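Local coordinates for aminopeptidase N family protein (Idiomarina loihiensis L2TR, PDB 4FGM) that is probably a zinc-dependent aminopeptidase of the M61 peptidase family, removing residues from the amino-terminal end of peptides, at residues 89-93 with 94-98. Sequence-based numbering, arbitrary orientation.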
loop_
_atom_site.group_PDB
_atom_site.type_symbol
_atom_site.label_atom_id
_atom_site.label_comp_id
_atom_site.label_asym_id
_atom_site.label_seq_id
_atom_site.Cartn_x
_atom_site.Cartn_y
_atom_site.Cartn_z
ATOM N N ALA A 89 -21.263 -1.930 -6.873
ATOM C CA ALA A 89 -19.836 -1.680 -7.017
ATOM C C ALA A 89 -19.507 -0.267 -7.484
ATOM O O ALA A 89 -19.364 -0.022 -8.683
ATOM C CB ALA A 89 -19.236 -2.693 -7.989
ATOM N N TRP A 90 -19.363 0.649 -6.532
ATOM C CA TRP A 90 -19.041 2.033 -6.849
ATOM C C TRP A 90 -17.943 2.592 -5.942
ATOM O O TRP A 90 -18.071 3.686 -5.390
ATOM C CB TRP A 90 -20.294 2.903 -6.740
ATOM C CG TRP A 90 -20.180 4.194 -7.485
ATOM C CD1 TRP A 90 -20.479 5.438 -7.019
ATOM C CD2 TRP A 90 -19.732 4.367 -8.833
ATOM N NE1 TRP A 90 -20.240 6.380 -7.991
ATOM C CE2 TRP A 90 -19.779 5.749 -9.115
ATOM C CE3 TRP A 90 -19.283 3.487 -9.828
ATOM C CZ2 TRP A 90 -19.410 6.273 -10.352
ATOM C CZ3 TRP A 90 -18.916 4.005 -11.055
ATOM C CH2 TRP A 90 -18.977 5.391 -11.307
ATOM N N ASP A 91 -16.866 1.829 -5.788
ATOM C CA ASP A 91 -15.738 2.254 -4.973
ATOM C C ASP A 91 -14.459 2.137 -5.769
ATOM O O ASP A 91 -13.930 1.045 -5.933
ATOM C CB ASP A 91 -15.611 1.404 -3.710
ATOM C CG ASP A 91 -14.314 1.683 -2.957
ATOM O OD1 ASP A 91 -14.026 2.865 -2.656
ATOM O OD2 ASP A 91 -13.579 0.720 -2.668
ATOM N N LEU A 92 -13.957 3.267 -6.249
ATOM C CA LEU A 92 -12.739 3.279 -7.043
ATOM C C LEU A 92 -11.489 3.073 -6.184
ATOM O O LEU A 92 -10.873 4.036 -5.729
ATOM C CB LEU A 92 -12.659 4.598 -7.815
ATOM C CG LEU A 92 -11.831 4.729 -9.100
ATOM C CD1 LEU A 92 -10.505 5.395 -8.792
ATOM C CD2 LEU A 92 -11.660 3.367 -9.756
ATOM N N SER A 93 -11.137 1.807 -5.951
ATOM C CA SER A 93 -9.952 1.447 -5.174
ATOM C C SER A 93 -9.579 0.005 -5.492
ATOM O O SER A 93 -10.389 -0.745 -6.022
ATOM C CB SER A 93 -10.207 1.589 -3.676
ATOM O OG SER A 93 -10.999 0.533 -3.190
ATOM N N VAL A 94 -8.353 -0.386 -5.160
ATOM C CA VAL A 94 -7.852 -1.744 -5.437
ATOM C C VAL A 94 -8.382 -2.719 -4.432
ATOM O O VAL A 94 -8.062 -3.901 -4.419
ATOM C CB VAL A 94 -6.335 -1.759 -5.374
ATOM C CG1 VAL A 94 -5.782 -0.809 -6.399
ATOM C CG2 VAL A 94 -5.847 -1.372 -3.961
ATOM N N ARG A 95 -9.224 -2.185 -3.576
ATOM C CA ARG A 95 -9.757 -2.960 -2.486
ATOM C C ARG A 95 -11.169 -3.570 -2.605
ATOM O O ARG A 95 -11.341 -4.663 -2.156
ATOM C CB ARG A 95 -9.592 -2.096 -1.231
ATOM C CG ARG A 95 -8.074 -1.990 -0.866
ATOM C CD ARG A 95 -7.637 -0.941 0.156
ATOM N NE ARG A 95 -7.697 0.410 -0.390
ATOM C CZ ARG A 95 -8.701 1.256 -0.182
ATOM N NH1 ARG A 95 -9.728 0.892 0.571
ATOM N NH2 ARG A 95 -8.689 2.456 -0.745
ATOM N N SER A 96 -12.139 -2.981 -3.311
ATOM C CA SER A 96 -13.438 -3.650 -3.323
ATOM C C SER A 96 -14.082 -4.078 -4.639
ATOM O O SER A 96 -14.168 -5.262 -4.927
ATOM C CB SER A 96 -14.410 -2.805 -2.537
ATOM O OG SER A 96 -14.417 -1.470 -3.012
ATOM N N ALA A 97 -14.661 -3.125 -5.353
ATOM C CA ALA A 97 -15.322 -3.392 -6.630
ATOM C C ALA A 97 -15.859 -2.103 -7.195
ATOM O O ALA A 97 -16.358 -1.236 -6.466
ATOM C CB ALA A 97 -16.458 -4.401 -6.467
ATOM N N TYR A 98 -15.719 -1.977 -8.507
ATOM C CA TYR A 98 -16.133 -0.783 -9.234
ATOM C C TYR A 98 -16.662 -1.200 -10.599
ATOM O O TYR A 98 -16.095 -2.080 -11.248
ATOM C CB TYR A 98 -14.920 0.148 -9.394
ATOM C CG TYR A 98 -15.152 1.383 -10.234
ATOM C CD1 TYR A 98 -15.242 1.306 -11.628
ATOM C CD2 TYR A 98 -15.299 2.632 -9.634
ATOM C CE1 TYR A 98 -15.477 2.447 -12.397
ATOM C CE2 TYR A 98 -15.532 3.774 -10.392
ATOM C CZ TYR A 98 -15.624 3.680 -11.769
ATOM O OH TYR A 98 -15.882 4.819 -12.498
#
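Tyr98 is gripped between Trp90 and Leu92 where strands 81-91 and 97-99 form a beta hairpin in the M61 N-terminal domain. Its CB lies 3.7 Å from Asp91 O, and CG, anti to the backbone N (chi1 175°), then carries the ring between the two side chains. On one face lies the six-membered ring of Trp90, planes at 23° but slid so far apart that overlap is slight; on the opposite face Leu92 CD2 makes a CH-pi contact, 4.0 Å from the centroid. Tyr98 CD2 meets Leu92 N at 3.7 Å, CZ meets Trp90 CZ3 at 3.4 Å, and beyond it OH, close to Trp90 CH2, hydrogen-bonds Asp100. A flat, long residue with a polar tip suits this slot; an alanine here would probably leave a gap between Trp90 and Leu92 and deprive Asp100 of its hydroxyl partner. Small methyls let Ala89 CB and Ala97 CB approach closely. In the turn, which carries Arg95 to the maleic acid pocket, Ser93 suits its place because its short hydroxyl donates to Asp91 OD2 from above the carboxylate plane and accepts Arg95 N at 3.3 Å, while Ser93 CB sits over one guanidinium face, 3.4 Å from Arg95 NH2.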